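Local coordinates for putative esterase (Sulfolobus solfataricus P2, PDB 2RAU), which is a putative lipase or esterase of the alpha/beta-hydrolase class, probably hydrolysing ester bonds, and carries bound calcium, at residues Glu132-Ile137 with Glu144-Ala149; Leu159-Leu164 with Asn168-Leu173; Leu54-Thr59 with Ser128-Val133; Glu64-Ile69 with Val96-Tyr101. All coordinates share one frame; numbering follows the deposited sequence. Where two conformers were deposited one is given.

Interaction 1. Residues Glu132-Ile137 with Glu144-Ala149. With CA (calcium ion), chain C; EDO (1,2-ethanediol), chain E.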
# COMPACT_ATOMS: atom_id res chain seq x y z
N GLU A 132 15.08 -5.40 6.36
CA GLU A 132 15.69 -6.37 5.46
C GLU A 132 15.62 -5.91 4.01
O GLU A 132 16.56 -6.14 3.24
CB GLU A 132 15.02 -7.74 5.59
CG GLU A 132 15.23 -8.50 6.85
CD GLU A 132 16.69 -8.73 7.19
OE1 GLU A 132 17.52 -8.98 6.31
OE2 GLU A 132 16.99 -8.61 8.37
N VAL A 133 14.48 -5.34 3.61
CA VAL A 133 14.32 -4.85 2.24
C VAL A 133 15.26 -3.63 1.99
O VAL A 133 15.91 -3.53 0.96
CB VAL A 133 12.84 -4.51 1.97
CG1 VAL A 133 12.69 -3.58 0.82
CG2 VAL A 133 12.00 -5.81 1.85
N VAL A 134 15.29 -2.69 2.93
CA VAL A 134 16.14 -1.51 2.80
C VAL A 134 17.62 -1.87 2.67
O VAL A 134 18.32 -1.31 1.83
CB VAL A 134 15.90 -0.50 3.99
CG1 VAL A 134 17.01 0.58 4.04
CG2 VAL A 134 14.46 0.11 3.92
N SER A 135 18.08 -2.81 3.49
CA SER A 135 19.47 -3.26 3.44
C SER A 135 19.79 -3.84 2.05
O SER A 135 20.84 -3.56 1.46
CB SER A 135 19.71 -4.30 4.53
OG SER A 135 19.52 -3.73 5.82
N PHE A 136 18.89 -4.66 1.53
CA PHE A 136 19.05 -5.24 0.20
C PHE A 136 19.10 -4.16 -0.89
O PHE A 136 19.93 -4.20 -1.85
CB PHE A 136 17.87 -6.17 -0.10
CG PHE A 136 17.95 -6.85 -1.44
CD1 PHE A 136 17.43 -6.24 -2.58
CD2 PHE A 136 18.60 -8.04 -1.57
CE1 PHE A 136 17.55 -6.84 -3.83
CE2 PHE A 136 18.71 -8.64 -2.83
CZ PHE A 136 18.17 -8.04 -3.94
N ILE A 137 18.18 -3.21 -0.78
CA ILE A 137 18.10 -2.09 -1.73
C ILE A 137 19.38 -1.28 -1.78
O ILE A 137 19.79 -0.84 -2.85
CB ILE A 137 16.91 -1.17 -1.38
CG1 ILE A 137 15.59 -1.89 -1.69
CG2 ILE A 137 16.94 0.13 -2.18
CD1 ILE A 137 14.33 -1.06 -1.35
N GLU A 144 23.30 4.91 -0.38
CA GLU A 144 23.48 4.84 1.09
C GLU A 144 22.16 5.14 1.81
O GLU A 144 21.87 4.58 2.86
CB GLU A 144 24.52 5.82 1.57
CG GLU A 144 25.92 5.37 1.34
CD GLU A 144 26.18 5.05 -0.11
OE1 GLU A 144 26.21 5.99 -0.90
OE2 GLU A 144 26.35 3.87 -0.49
N ARG A 145 21.35 6.00 1.21
CA ARG A 145 20.04 6.33 1.77
C ARG A 145 19.04 6.32 0.63
O ARG A 145 19.39 6.54 -0.53
CB ARG A 145 20.06 7.70 2.45
CG ARG A 145 21.07 7.85 3.60
CD ARG A 145 21.15 9.28 4.06
NE ARG A 145 20.21 9.60 5.13
CZ ARG A 145 19.89 10.85 5.48
NH1 ARG A 145 20.40 11.89 4.83
NH2 ARG A 145 19.06 11.06 6.48
N ILE A 146 17.79 6.07 0.98
CA ILE A 146 16.74 5.96 -0.03
C ILE A 146 15.56 6.93 0.19
O ILE A 146 15.39 7.54 1.26
CB ILE A 146 16.22 4.50 -0.13
CG1 ILE A 146 15.41 4.13 1.11
CG2 ILE A 146 17.37 3.43 -0.32
CD1 ILE A 146 14.78 2.75 1.01
N TYR A 147 14.75 7.06 -0.87
CA TYR A 147 13.47 7.73 -0.81
C TYR A 147 12.48 6.68 -0.37
O TYR A 147 12.44 5.57 -0.90
CB TYR A 147 13.07 8.31 -2.15
CG TYR A 147 13.97 9.40 -2.63
CD1 TYR A 147 13.98 10.62 -1.99
CD2 TYR A 147 14.80 9.21 -3.71
CE1 TYR A 147 14.79 11.62 -2.41
CE2 TYR A 147 15.61 10.20 -4.15
CZ TYR A 147 15.61 11.43 -3.50
OH TYR A 147 16.42 12.47 -3.92
N LEU A 148 11.69 7.01 0.64
CA LEU A 148 10.72 6.07 1.20
C LEU A 148 9.32 6.67 1.07
O LEU A 148 9.02 7.75 1.61
CB LEU A 148 11.02 5.81 2.68
CG LEU A 148 10.15 4.77 3.38
CD1 LEU A 148 10.33 3.44 2.69
CD2 LEU A 148 10.51 4.69 4.84
N ALA A 149 8.45 5.94 0.39
CA ALA A 149 7.07 6.35 0.16
C ALA A 149 6.19 5.36 0.84
O ALA A 149 6.54 4.18 1.00
CB ALA A 149 6.77 6.43 -1.33
CA CA C . 26.92 4.07 -2.60
C1 EDO E . 25.42 7.34 -4.28
O1 EDO E . 24.76 8.08 -3.26
C2 EDO E . 26.01 6.24 -3.48
O2 EDO E . 26.67 5.19 -4.20
O HOH W 1 29.08 5.33 -2.37
O HOH W 2 27.07 1.48 -2.01

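Interaction 2. Residues Leu159-Leu164 with Asn168-Leu173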
# COMPACT_ATOMS: atom_id res chain seq x y z
N LEU A 159 6.81 6.47 8.41
CA LEU A 159 7.14 7.38 9.48
C LEU A 159 7.73 6.66 10.69
O LEU A 159 8.69 7.16 11.29
CB LEU A 159 5.91 8.19 9.90
CG LEU A 159 5.87 9.60 9.31
CD1 LEU A 159 4.44 10.12 9.19
CD2 LEU A 159 6.77 10.52 10.15
N ASN A 160 7.11 5.54 11.06
CA ASN A 160 7.62 4.71 12.18
C ASN A 160 9.05 4.17 11.90
O ASN A 160 9.94 4.19 12.76
CB ASN A 160 6.63 3.57 12.45
CG ASN A 160 5.35 4.06 13.09
OD1 ASN A 160 5.23 5.24 13.40
ND2 ASN A 160 4.36 3.17 13.24
N TYR A 161 9.25 3.66 10.68
CA TYR A 161 10.57 3.19 10.24
C TYR A 161 11.59 4.33 10.30
O TYR A 161 12.70 4.16 10.84
CB TYR A 161 10.51 2.60 8.81
CG TYR A 161 11.81 2.01 8.41
CD1 TYR A 161 12.10 0.68 8.69
CD2 TYR A 161 12.79 2.78 7.78
CE1 TYR A 161 13.33 0.15 8.36
CE2 TYR A 161 14.03 2.23 7.43
CZ TYR A 161 14.29 0.92 7.73
OH TYR A 161 15.51 0.36 7.41
N SER A 162 11.20 5.50 9.78
CA SER A 162 12.07 6.65 9.75
C SER A 162 12.41 7.15 11.14
O SER A 162 13.51 7.57 11.37
CB SER A 162 11.43 7.80 8.94
OG SER A 162 11.30 7.44 7.59
N SER A 163 11.46 7.09 12.07
CA SER A 163 11.73 7.53 13.42
C SER A 163 12.89 6.75 14.06
O SER A 163 13.55 7.25 14.96
CB SER A 163 10.47 7.43 14.28
OG SER A 163 10.23 6.12 14.72
N LEU A 164 13.13 5.52 13.58
CA LEU A 164 14.15 4.67 14.12
C LEU A 164 15.44 4.68 13.31
O LEU A 164 16.49 4.49 13.88
CB LEU A 164 13.64 3.24 14.22
CG LEU A 164 12.50 2.95 15.19
CD1 LEU A 164 11.90 1.55 14.86
CD2 LEU A 164 12.96 3.06 16.64
N ASN A 168 20.57 6.87 9.07
CA ASN A 168 21.38 6.07 8.17
C ASN A 168 20.73 5.50 6.92
O ASN A 168 21.46 5.06 6.02
CB ASN A 168 22.03 4.92 8.91
CG ASN A 168 23.22 5.39 9.75
OD1 ASN A 168 24.29 5.92 9.25
ND2 ASN A 168 23.02 5.24 11.04
N ASP A 169 19.40 5.51 6.86
CA ASP A 169 18.65 4.87 5.78
C ASP A 169 17.81 5.76 4.84
O ASP A 169 17.61 5.38 3.70
CB ASP A 169 17.69 3.84 6.37
CG ASP A 169 18.38 2.62 6.95
OD1 ASP A 169 19.62 2.45 6.76
OD2 ASP A 169 17.65 1.81 7.59
N ILE A 170 17.31 6.91 5.31
CA ILE A 170 16.24 7.65 4.60
C ILE A 170 16.59 9.09 4.30
O ILE A 170 16.95 9.82 5.21
CB ILE A 170 14.92 7.67 5.45
CG1 ILE A 170 14.54 6.26 5.94
CG2 ILE A 170 13.71 8.35 4.67
CD1 ILE A 170 14.38 5.15 4.84
N LYS A 171 16.49 9.49 3.04
CA LYS A 171 16.84 10.84 2.67
C LYS A 171 15.64 11.67 2.21
O LYS A 171 15.77 12.87 1.97
CB LYS A 171 17.92 10.81 1.59
CG LYS A 171 17.49 10.20 0.29
CD LYS A 171 18.59 10.08 -0.73
CE LYS A 171 18.13 9.20 -1.87
NZ LYS A 171 19.20 8.85 -2.82
N GLY A 172 14.47 11.05 2.12
CA GLY A 172 13.26 11.74 1.72
C GLY A 172 12.05 10.88 1.99
O GLY A 172 12.11 9.65 1.86
N LEU A 173 10.96 11.54 2.39
CA LEU A 173 9.69 10.85 2.67
C LEU A 173 8.58 11.34 1.75
O LEU A 173 8.43 12.53 1.52
CB LEU A 173 9.29 11.03 4.13
CG LEU A 173 10.00 10.15 5.16
CD1 LEU A 173 9.92 10.80 6.56
CD2 LEU A 173 9.46 8.73 5.17

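Interaction 3. Residues Leu54-Thr59 with Ser128-Val133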
# COMPACT_ATOMS: atom_id res chain seq x y z
N LEU A 54 11.56 3.23 -2.34
CA LEU A 54 10.82 2.08 -1.82
C LEU A 54 9.42 2.56 -1.42
O LEU A 54 9.25 3.54 -0.67
CB LEU A 54 11.53 1.45 -0.60
CG LEU A 54 10.75 0.43 0.26
CD1 LEU A 54 10.41 -0.82 -0.61
CD2 LEU A 54 11.53 0.11 1.53
N ILE A 55 8.42 1.85 -1.92
CA ILE A 55 7.01 2.16 -1.60
C ILE A 55 6.39 1.07 -0.75
O ILE A 55 6.36 -0.08 -1.11
CB ILE A 55 6.19 2.43 -2.90
CG1 ILE A 55 6.98 3.41 -3.81
CG2 ILE A 55 4.75 2.97 -2.54
CD1 ILE A 55 6.28 3.94 -5.05
N LEU A 56 5.91 1.49 0.42
CA LEU A 56 5.26 0.63 1.39
C LEU A 56 3.75 0.58 1.15
O LEU A 56 3.08 1.61 1.19
CB LEU A 56 5.58 1.16 2.78
CG LEU A 56 7.06 1.23 3.24
CD1 LEU A 56 7.17 1.65 4.69
CD2 LEU A 56 7.81 -0.11 2.95
N PRO A 57 3.20 -0.60 0.84
CA PRO A 57 1.77 -0.66 0.65
C PRO A 57 0.97 -0.44 1.92
O PRO A 57 1.50 -0.53 3.01
CB PRO A 57 1.52 -2.09 0.16
CG PRO A 57 2.91 -2.55 -0.33
CD PRO A 57 3.85 -1.90 0.58
N GLY A 58 -0.35 -0.24 1.73
CA GLY A 58 -1.29 -0.02 2.82
C GLY A 58 -1.96 -1.32 3.20
O GLY A 58 -1.52 -2.37 2.81
N THR A 59 -3.01 -1.23 4.02
CA THR A 59 -3.72 -2.38 4.57
C THR A 59 -4.29 -3.25 3.44
O THR A 59 -4.95 -2.75 2.54
CB THR A 59 -4.87 -1.91 5.47
OG1 THR A 59 -4.38 -0.90 6.33
CG2 THR A 59 -5.44 -3.03 6.34
N SER A 128 11.10 -4.91 11.12
CA SER A 128 12.23 -5.78 10.82
C SER A 128 12.21 -6.20 9.34
O SER A 128 13.26 -6.32 8.70
CB SER A 128 12.28 -7.00 11.75
OG SER A 128 11.27 -7.97 11.43
N ASP A 129 11.02 -6.40 8.79
CA ASP A 129 10.87 -6.82 7.42
C ASP A 129 11.23 -5.67 6.48
O ASP A 129 11.90 -5.87 5.47
CB ASP A 129 9.43 -7.26 7.15
CG ASP A 129 9.06 -8.56 7.87
OD1 ASP A 129 9.95 -9.25 8.33
OD2 ASP A 129 7.85 -8.91 7.96
N ILE A 130 10.73 -4.46 6.77
CA ILE A 130 11.11 -3.30 5.99
C ILE A 130 12.67 -3.11 6.02
O ILE A 130 13.28 -2.79 5.00
CB ILE A 130 10.38 -2.04 6.47
CG1 ILE A 130 8.83 -2.21 6.30
CG2 ILE A 130 10.84 -0.83 5.66
CD1 ILE A 130 7.97 -1.12 7.06
N LYS A 131 13.28 -3.27 7.20
CA LYS A 131 14.73 -3.17 7.34
C LYS A 131 15.52 -4.15 6.42
O LYS A 131 16.52 -3.76 5.78
CB LYS A 131 15.16 -3.33 8.81
CG LYS A 131 16.69 -3.38 9.06
CD LYS A 131 17.54 -2.22 8.51
CE LYS A 131 17.94 -1.20 9.53
NZ LYS A 131 18.86 -0.17 8.96
N GLU A 132 15.08 -5.40 6.36
CA GLU A 132 15.69 -6.37 5.46
C GLU A 132 15.62 -5.91 4.01
O GLU A 132 16.56 -6.14 3.24
CB GLU A 132 15.02 -7.74 5.59
CG GLU A 132 15.23 -8.50 6.85
CD GLU A 132 16.69 -8.73 7.19
OE1 GLU A 132 17.52 -8.98 6.31
OE2 GLU A 132 16.99 -8.61 8.37
N VAL A 133 14.48 -5.34 3.61
CA VAL A 133 14.32 -4.85 2.24
C VAL A 133 15.26 -3.63 1.99
O VAL A 133 15.91 -3.53 0.96
CB VAL A 133 12.84 -4.51 1.97
CG1 VAL A 133 12.69 -3.58 0.82
CG2 VAL A 133 12.00 -5.81 1.85

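Interaction 4. Residues Glu64-Ile69 with Val96-Tyr101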
# COMPACT_ATOMS: atom_id res chain seq x y z
N GLU A 64 3.16 -6.70 -5.09
CA GLU A 64 2.57 -7.25 -6.29
C GLU A 64 1.39 -6.38 -6.79
O GLU A 64 1.33 -6.03 -7.97
CB GLU A 64 2.09 -8.70 -6.04
CG GLU A 64 1.58 -9.32 -7.33
CD GLU A 64 1.02 -10.73 -7.23
OE1 GLU A 64 1.11 -11.29 -6.13
OE2 GLU A 64 0.50 -11.25 -8.27
N GLN A 65 0.47 -6.04 -5.91
CA GLN A 65 -0.64 -5.18 -6.26
C GLN A 65 -0.15 -3.87 -6.86
O GLN A 65 -0.72 -3.40 -7.85
CB GLN A 65 -1.54 -4.90 -5.08
CG GLN A 65 -2.85 -4.26 -5.48
CD GLN A 65 -3.75 -3.99 -4.33
OE1 GLN A 65 -3.32 -3.53 -3.26
NE2 GLN A 65 -5.03 -4.27 -4.53
N LEU A 66 0.90 -3.31 -6.26
CA LEU A 66 1.45 -2.02 -6.67
C LEU A 66 2.13 -2.00 -8.01
O LEU A 66 2.30 -0.94 -8.60
CB LEU A 66 2.36 -1.45 -5.59
CG LEU A 66 1.74 -0.51 -4.57
CD1 LEU A 66 0.31 -0.80 -4.13
CD2 LEU A 66 2.62 -0.17 -3.44
N VAL A 67 2.52 -3.18 -8.49
CA VAL A 67 3.17 -3.31 -9.78
C VAL A 67 2.19 -3.83 -10.83
O VAL A 67 2.03 -3.24 -11.86
CB VAL A 67 4.41 -4.30 -9.73
CG1 VAL A 67 5.13 -4.44 -11.11
CG2 VAL A 67 5.38 -3.96 -8.58
N THR A 68 1.54 -4.95 -10.55
CA THR A 68 0.72 -5.58 -11.55
C THR A 68 -0.78 -5.73 -11.23
O THR A 68 -1.53 -6.31 -12.02
CB THR A 68 1.31 -6.97 -11.97
OG1 THR A 68 1.51 -7.75 -10.81
CG2 THR A 68 2.64 -6.85 -12.75
N ILE A 69 -1.25 -5.16 -10.11
CA ILE A 69 -2.66 -5.18 -9.78
C ILE A 69 -3.16 -6.63 -9.83
O ILE A 69 -4.19 -6.95 -10.43
CB ILE A 69 -3.51 -4.22 -10.65
CG1 ILE A 69 -2.67 -2.94 -11.02
CG2 ILE A 69 -4.79 -3.76 -9.91
CD1 ILE A 69 -3.38 -1.93 -11.90
N VAL A 96 12.56 1.54 -8.65
CA VAL A 96 11.45 1.55 -7.69
C VAL A 96 11.26 0.15 -7.13
O VAL A 96 11.25 -0.80 -7.86
CB VAL A 96 10.12 2.06 -8.33
CG1 VAL A 96 9.02 2.28 -7.23
CG2 VAL A 96 10.43 3.38 -9.18
N TYR A 97 11.10 0.07 -5.82
CA TYR A 97 10.99 -1.18 -5.13
C TYR A 97 9.75 -1.15 -4.30
O TYR A 97 9.27 -0.09 -3.89
CB TYR A 97 12.19 -1.38 -4.18
CG TYR A 97 13.57 -1.36 -4.81
CD1 TYR A 97 14.24 -0.16 -5.05
CD2 TYR A 97 14.23 -2.53 -5.11
CE1 TYR A 97 15.54 -0.13 -5.57
CE2 TYR A 97 15.55 -2.51 -5.63
CZ TYR A 97 16.18 -1.31 -5.86
OH TYR A 97 17.48 -1.34 -6.33
N THR A 98 9.20 -2.33 -4.02
CA THR A 98 8.03 -2.43 -3.18
C THR A 98 7.95 -3.84 -2.58
O THR A 98 8.31 -4.82 -3.21
CB THR A 98 6.73 -1.99 -3.92
OG1 THR A 98 5.61 -2.04 -3.01
CG2 THR A 98 6.47 -2.83 -5.21
N ILE A 99 7.43 -3.90 -1.37
CA ILE A 99 7.47 -5.07 -0.47
C ILE A 99 6.12 -5.76 -0.38
O ILE A 99 5.06 -5.10 -0.36
CB ILE A 99 7.92 -4.60 0.95
CG1 ILE A 99 8.00 -5.78 1.92
CG2 ILE A 99 7.00 -3.49 1.50
CD1 ILE A 99 8.59 -5.47 3.40
N ASP A 100 6.18 -7.10 -0.44
CA ASP A 100 5.10 -7.98 -0.10
C ASP A 100 5.28 -8.35 1.38
O ASP A 100 6.27 -8.97 1.77
CB ASP A 100 5.08 -9.24 -0.92
CG ASP A 100 4.91 -8.98 -2.39
OD1 ASP A 100 4.11 -8.10 -2.76
OD2 ASP A 100 5.49 -9.71 -3.21
N TYR A 101 4.36 -7.88 2.20
CA TYR A 101 4.37 -8.18 3.61
C TYR A 101 4.00 -9.64 3.80
O TYR A 101 3.52 -10.28 2.86
CB TYR A 101 3.31 -7.39 4.33
CG TYR A 101 3.44 -5.90 4.24
CD1 TYR A 101 4.62 -5.24 4.61
CD2 TYR A 101 2.36 -5.13 3.82
CE1 TYR A 101 4.72 -3.85 4.56
CE2 TYR A 101 2.44 -3.75 3.78
CZ TYR A 101 3.61 -3.10 4.16
OH TYR A 101 3.64 -1.72 4.11

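Interaction 1. Residues Glu132-Ile137 with Glu144-Ala149
Ile-146, on strand 146-151, sends two branches of one side chain against helix 123-141. Its CD1 meets CG2 of Val-134 at 3.9 Å, and its CG2 meets CG2 of Ile-137 at 3.8 Å, so successive turns of the helix each rest on a different methyl of the same isoleucine. The two approaches differ in direction: Ile-137 and Ile-146 are set at about a right angle, whereas Val-134 and Ile-146 meet on a slant. The CG1 branch of Ile-146 lies between its backbone N and carbonyl carbon (chi1 71°), which sets CD1 against Val-134 and leaves CG2 for Ile-137. On the helix side, Ile-137 holds CG2 anti to its backbone N and offers that short branch to the strand. Helix 123-141 and the strand that follows it form the helix-to-strand half of a beta-alpha-beta crossover in the alpha/beta-hydrolase sheet, and all three touching residues are buried. Leu-54 of the neighbouring strand 52-56 touches both Val-134 and Ile-137, which extends the same apolar layer across the sheet. Glu-144, just ahead of the strand, binds a calcium ion. OE2 of Glu-144 lies 2.2 Å from calcium; a second bond, through OE1, is doubtful because that oxygen sits too close to a 1,2-ethanediol molecule in the model. Gly-142 O, O2 of this ethanediol, probably from the crystallisation liquor, and two waters also bind the metal, the nearer water oxygen at 2.5 Å from calcium.

Interaction 2. Residues Leu159-Leu164 with Asn168-Leu173
Tyr-161 of helix 153-169 and Asp-169 at its end are joined by a hydrogen bond where the helix hands over to strand 170-176, within the beta-alpha-beta unit built from strand 146-151, this helix and strand 170-176. The phenol OH of Tyr-161 donates to Asp-169 OD2 at 2.6 Å. It reaches that oxygen on the anti side, 30° out of the carboxylate plane, while ring and carboxylate planes lie only 17° apart. The aspartate is shared: OD2 also pairs with Lys-131 and OD1 with Lys-138, both on helix 123-141, and these two cations would be expected to keep it ionised. In the closely packed part, CD1 of Ile-170 comes obliquely to Tyr-161 CE2, at 3.9 Å. The tyrosine ring reaches both partners because its CG stands anti to the backbone N (chi1 -175°). A phenylalanine here would probably leave OD2 of Asp-169 without its phenol donor and the ring no longer anchored at its end. Toward the outer end of the helix the contact gives way to the exposed Leu-164 and Asn-168, which do not meet. Deeper in, Ser-162 faces the strand, its OG bonded to Ala-158 O in the preceding helical turn. Apolar carbon also borders the hydroxyl: less certainly Leu-173, modelled in two conformers, and Ile-170, whose CG1 lies 3.8 Å from Ser-162 OG.

Interaction 3. Residues Leu54-Thr59 with Ser128-Val133
Leu-56 and Ile-130 make the closest approach between residues 54-59 and 128-133, with Leu-56 CD1 3.7 Å from Ile-130 CD1. Every contact across the pair of segments is apolar, and no hydrogen bond spans it. Among these apolar contacts, the leucine and isoleucine side chains cross at about a right angle. While CD1 meets the end of the isoleucine, the other leucine methyl, CD2, lies over its inner part, 4.1 Å from Ile-130 CG2. Both methyls of Leu-54 straddle one branch of Val-133: CD1 and CD2 are each 3.9 Å from Val-133 CG1. Leu-54 places its CG anti to the backbone N (chi1 167°), which turns the forked end to the helix. A longer contact, Leu-54 CD2 to Ile-130 CG2 at 4.3 Å, joins the two pairs. The segments run nearly antiparallel, at 162°, with axes 11.0 Å apart, the usual layering of a helix on the parallel part of the sheet in the alpha/beta-hydrolase fold. Leu-56 also touches Leu-148 and Ala-157, and Ile-130 reaches Tyr-161 of helix 153-169. Polar interactions belong to other sides of the helix: Asp-129 forms salt bridges with Arg-102 and Arg-30, and Lys-131 meets the ring of Tyr-165 in a cation-pi contact. With four buried aliphatic residues and no directional bond between them, the helix is held to this strand by shape and by exclusion of water, and its charged residues fix it to other parts of the chain.

Interaction 4. Residues Glu64-Ile69 with Val96-Tyr101
The backbone N-H of Glu-64 donates to Asp-100 OD1 at 2.9 Å, on the syn lone pair of that oxygen, with an N-H...O angle of 157°. The other oxygen, OD2, is bonded by His-41 NE2 and Ser-39 OG of strand 37-45. The carboxylate thus ties the beginning of helix 63-68 to the end of strand 94-100. An alanine in place of Asp-100 would probably leave the Glu-64 N-H without this acceptor and His-41 and Ser-39 without a shared partner. The carboxylate of Glu-64 points elsewhere, to Ser-70, His-104 and Asn-72, and its OE1 stays 5.5 Å from Asp-100 OD2. In the alpha/beta-hydrolase sheet, strand 94-100 lies between strands 37-45 and 52-56, and this short helix packs against it; the N-to-C directions of segments 64-68 and 96-100 are 138° apart. In the conformer described, Thr-98 faces the helix with two unlike branches. Its OG1, lying anti to the backbone N (chi1 -177°), is bonded to Ile-55 O on strand 52-56 and also has Leu-66 CD2 3.6 Å away. Thr-98 CG2 meets Val-67 CG2 at 3.7 Å, the two side chains passing in opposite directions.

In the fold
All four contacts rest on one sheet. Interactions 1 and 3 share helix 123-141 and adjacent strands, where Ala-149 N probably bonds Leu-54 O at 2.7 Å. Interaction 2 joins interaction 1 through a probable bond from Ile-146 N to Asp-169 O, 2.8 Å, and interaction 3 where Tyr-161 CD1 packs 3.6 Å from Ile-130 CG2. Interaction 4 meets interaction 3 at Tyr-101 OH and Pro-57 O, 2.7 Å apart, and interaction 1 where Ile-137 CD1 lies 3.6 Å from Tyr-97 CG, but its centre is about 20 Å from that of interaction 2. Calcium belongs to interaction 1, about 12 Å from the Asp-169 side chain. Leu-56 of interaction 3 touches the probable nucleophile elbow.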